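Local coordinates for acyl-CoA dehydrogenase domain protein Tcur3483 (Thermomonospora curvata, PDB 6WY9) that probably oxidises the CH-CH group of acyl-thioester substrates as a flavoprotein of the acyl-CoA dehydrogenase family, using bound FAD, at residues R88-L96 with N312-E320. Numbering follows the deposited sequence.
Sequences RSISEQYVL and NWKMTIAVE
I90 comes nearest I317 along the backbone, 7.5 Å between their CA atoms, where segments 90-96 and 312-320, of helices 90-103 and 292-321, run at 118° with their axes 11.5 Å apart. The contact joins the N-terminal and C-terminal helical domains of the acyl-CoA dehydrogenase fold, away from the flavin pocket. Its centre is a knob-into-hole fit: I90 enters a socket formed by W313, T316, I317 and E320. Its chi1 of -64° puts CG2 anti to the backbone N, on the side of the W313 six-membered ring and T316 CG2, while its other branch runs on until CD1 lies 4.0 Å from I317 CG1. E320, reaching in from the opposite direction, packs a carboxylate oxygen against this aliphatic branch, a van der Waals contact with E320 OE1 3.2 Å from I90 CG1. Cut back to an alanine here, the knob would be lost, which would probably open a gap between the indole and the E320 carboxylate. One turn after I90, the Y94 ring meets the six-membered ring of W313 rim to rim, Y94 CE2 3.5 Å from W313 CE3, planes 51° apart, neither lying over the other's face; I263 and A266 of helix 263-286 also touch Y94. Within its own helix, I317 CD1 lies over one face of the indole, offset toward the rim. At the start of helix 90-103, S89 and E92 form a capping box whose return bond from E92 N is weak. E92 OE1 accepts from both S89 N and S89 OG, while E92 OE2 uses its syn lone pair for the salt bridge from R88 NH1, 2.9 Å away.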
loop_
_atom_site.group_PDB
_atom_site.type_symbol
_atom_site.label_atom_id
_atom_site.label_comp_id
_atom_site.label_asym_id
_atom_site.label_seq_id
_atom_site.Cartn_x
_atom_site.Cartn_y
_atom_site.Cartn_z
ATOM N N ARG A 88 37.094 -16.834 0.815
ATOM C CA ARG A 88 36.017 -17.460 0.058
ATOM C C ARG A 88 35.090 -16.413 -0.572
ATOM O O ARG A 88 35.041 -15.248 -0.164
ATOM C CB ARG A 88 35.211 -18.398 0.953
ATOM C CG ARG A 88 36.016 -19.566 1.508
ATOM C CD ARG A 88 36.280 -20.641 0.448
ATOM N NE ARG A 88 37.000 -21.795 0.991
ATOM C CZ ARG A 88 37.029 -22.999 0.423
ATOM N NH1 ARG A 88 36.367 -23.224 -0.709
ATOM N NH2 ARG A 88 37.707 -23.987 0.992
ATOM N N SER A 89 34.337 -16.857 -1.574
ATOM C CA SER A 89 33.532 -15.968 -2.398
ATOM C C SER A 89 32.229 -15.585 -1.700
ATOM O O SER A 89 31.838 -16.153 -0.675
ATOM C CB SER A 89 33.208 -16.630 -3.731
ATOM O OG SER A 89 32.397 -17.772 -3.505
ATOM N N ILE A 90 31.539 -14.614 -2.302
ATOM C CA ILE A 90 30.292 -14.100 -1.742
ATOM C C ILE A 90 29.225 -15.180 -1.714
ATOM O O ILE A 90 28.461 -15.299 -0.747
ATOM C CB ILE A 90 29.817 -12.883 -2.550
ATOM C CG1 ILE A 90 30.819 -11.753 -2.412
ATOM C CG2 ILE A 90 28.461 -12.447 -2.062
ATOM C CD1 ILE A 90 30.459 -10.542 -3.232
ATOM N N SER A 91 29.113 -15.938 -2.806
ATOM C CA SER A 91 28.221 -17.088 -2.840
ATOM C C SER A 91 28.455 -18.006 -1.645
ATOM O O SER A 91 27.516 -18.351 -0.921
ATOM C CB SER A 91 28.423 -17.832 -4.161
ATOM O OG SER A 91 28.252 -16.915 -5.234
ATOM N N GLU A 92 29.713 -18.406 -1.415
ATOM C CA GLU A 92 30.017 -19.270 -0.275
ATOM C C GLU A 92 29.714 -18.573 1.054
ATOM O O GLU A 92 29.173 -19.190 1.987
ATOM C CB GLU A 92 31.483 -19.718 -0.323
ATOM C CG GLU A 92 31.877 -20.569 -1.541
ATOM C CD GLU A 92 33.395 -20.754 -1.678
ATOM O OE1 GLU A 92 34.096 -19.819 -2.123
ATOM O OE2 GLU A 92 33.900 -21.840 -1.339
ATOM N N GLN A 93 30.063 -17.284 1.162
ATOM C CA GLN A 93 29.770 -16.543 2.382
ATOM C C GLN A 93 28.281 -16.565 2.695
ATOM O O GLN A 93 27.880 -16.686 3.863
ATOM C CB GLN A 93 30.284 -15.094 2.262
ATOM C CG GLN A 93 31.766 -14.995 1.923
ATOM C CD GLN A 93 32.295 -13.562 1.873
ATOM O OE1 GLN A 93 33.502 -13.344 1.749
ATOM N NE2 GLN A 93 31.396 -12.582 1.975
ATOM N N TYR A 94 27.435 -16.438 1.671
ATOM C CA TYR A 94 25.999 -16.396 1.947
ATOM C C TYR A 94 25.484 -17.759 2.372
ATOM O O TYR A 94 24.595 -17.849 3.235
ATOM C CB TYR A 94 25.222 -15.884 0.731
ATOM C CG TYR A 94 25.052 -14.387 0.768
ATOM C CD1 TYR A 94 24.990 -13.717 1.987
ATOM C CD2 TYR A 94 24.992 -13.635 -0.403
ATOM C CE1 TYR A 94 24.860 -12.324 2.050
ATOM C CE2 TYR A 94 24.855 -12.242 -0.356
ATOM C CZ TYR A 94 24.793 -11.600 0.873
ATOM O OH TYR A 94 24.641 -10.236 0.943
ATOM N N VAL A 95 26.029 -18.831 1.785
ATOM C CA VAL A 95 25.641 -20.169 2.237
ATOM C C VAL A 95 25.939 -20.307 3.722
ATOM O O VAL A 95 25.098 -20.767 4.497
ATOM C CB VAL A 95 26.342 -21.269 1.419
ATOM C CG1 VAL A 95 25.867 -22.643 1.895
ATOM C CG2 VAL A 95 26.075 -21.129 -0.085
ATOM N N LEU A 96 27.130 -19.870 4.145
ATOM C CA LEU A 96 27.484 -19.908 5.563
ATOM C C LEU A 96 26.470 -19.137 6.423
ATOM O O LEU A 96 25.895 -19.688 7.375
ATOM C CB LEU A 96 28.901 -19.377 5.746
ATOM C CG LEU A 96 29.365 -19.182 7.202
ATOM C CD1 LEU A 96 29.191 -20.436 8.018
ATOM C CD2 LEU A 96 30.835 -18.733 7.230
ATOM N N ASN A 312 19.750 -7.492 -2.925
ATOM C CA ASN A 312 20.777 -7.787 -1.916
ATOM C C ASN A 312 22.041 -8.329 -2.552
ATOM O O ASN A 312 23.165 -7.930 -2.192
ATOM C CB ASN A 312 20.232 -8.785 -0.886
ATOM C CG ASN A 312 19.250 -8.148 0.021
ATOM O OD1 ASN A 312 19.115 -6.926 -0.020
ATOM N ND2 ASN A 312 18.544 -8.938 0.841
ATOM N N TRP A 313 21.880 -9.223 -3.521
ATOM C CA TRP A 313 23.041 -9.809 -4.177
ATOM C C TRP A 313 23.860 -8.743 -4.907
ATOM O O TRP A 313 25.080 -8.632 -4.709
ATOM C CB TRP A 313 22.592 -10.921 -5.129
ATOM C CG TRP A 313 23.731 -11.600 -5.770
ATOM C CD1 TRP A 313 24.053 -11.589 -7.088
ATOM C CD2 TRP A 313 24.735 -12.382 -5.114
ATOM N NE1 TRP A 313 25.195 -12.339 -7.305
ATOM C CE2 TRP A 313 25.631 -12.831 -6.104
ATOM C CE3 TRP A 313 24.956 -12.757 -3.786
ATOM C CZ2 TRP A 313 26.729 -13.630 -5.807
ATOM C CZ3 TRP A 313 26.043 -13.553 -3.496
ATOM C CH2 TRP A 313 26.919 -13.977 -4.499
ATOM N N LYS A 314 23.210 -7.954 -5.764
ATOM C CA LYS A 314 23.911 -6.845 -6.412
ATOM C C LYS A 314 24.609 -5.948 -5.390
ATOM O O LYS A 314 25.782 -5.593 -5.553
ATOM C CB LYS A 314 22.936 -6.021 -7.240
ATOM C CG LYS A 314 22.295 -6.701 -8.418
ATOM C CD LYS A 314 21.409 -5.656 -9.119
ATOM C CE LYS A 314 22.208 -4.403 -9.606
ATOM N NZ LYS A 314 21.299 -3.186 -9.747
ATOM N N MET A 315 23.910 -5.580 -4.312
ATOM C CA MET A 315 24.515 -4.632 -3.375
ATOM C C MET A 315 25.674 -5.245 -2.579
ATOM O O MET A 315 26.662 -4.559 -2.299
ATOM C CB MET A 315 23.433 -4.053 -2.477
ATOM C CG MET A 315 22.376 -3.306 -3.327
ATOM S SD MET A 315 22.997 -2.357 -4.793
ATOM C CE MET A 315 21.482 -2.287 -5.798
ATOM N N THR A 316 25.609 -6.533 -2.242
ATOM C CA THR A 316 26.765 -7.175 -1.620
ATOM C C THR A 316 27.967 -7.148 -2.543
ATOM O O THR A 316 29.096 -6.861 -2.114
ATOM C CB THR A 316 26.404 -8.606 -1.217
ATOM O OG1 THR A 316 25.300 -8.534 -0.329
ATOM C CG2 THR A 316 27.556 -9.263 -0.465
ATOM N N ILE A 317 27.752 -7.419 -3.825
ATOM C CA ILE A 317 28.860 -7.354 -4.766
ATOM C C ILE A 317 29.492 -5.971 -4.745
ATOM O O ILE A 317 30.728 -5.812 -4.738
ATOM C CB ILE A 317 28.376 -7.725 -6.174
ATOM C CG1 ILE A 317 28.099 -9.251 -6.218
ATOM C CG2 ILE A 317 29.446 -7.242 -7.182
ATOM C CD1 ILE A 317 27.367 -9.759 -7.441
ATOM N N ALA A 318 28.646 -4.944 -4.793
ATOM C CA ALA A 318 29.133 -3.573 -4.790
ATOM C C ALA A 318 29.935 -3.281 -3.524
ATOM O O ALA A 318 31.039 -2.739 -3.593
ATOM C CB ALA A 318 27.928 -2.614 -4.916
ATOM N N VAL A 319 29.387 -3.633 -2.351
ATOM C CA VAL A 319 30.008 -3.223 -1.094
ATOM C C VAL A 319 31.356 -3.909 -0.921
ATOM O O VAL A 319 32.344 -3.276 -0.531
ATOM C CB VAL A 319 29.068 -3.491 0.101
ATOM C CG1 VAL A 319 28.889 -4.979 0.328
ATOM C CG2 VAL A 319 29.603 -2.812 1.377
ATOM N N GLU A 320 31.434 -5.202 -1.228
ATOM C CA GLU A 320 32.749 -5.837 -1.160
ATOM C C GLU A 320 33.676 -5.357 -2.275
ATOM O O GLU A 320 34.879 -5.643 -2.223
ATOM C CB GLU A 320 32.599 -7.367 -1.160
ATOM C CG GLU A 320 31.642 -7.864 -0.046
ATOM C CD GLU A 320 31.709 -9.371 0.176
ATOM O OE1 GLU A 320 32.607 -10.002 -0.421
ATOM O OE2 GLU A 320 30.866 -9.920 0.934
#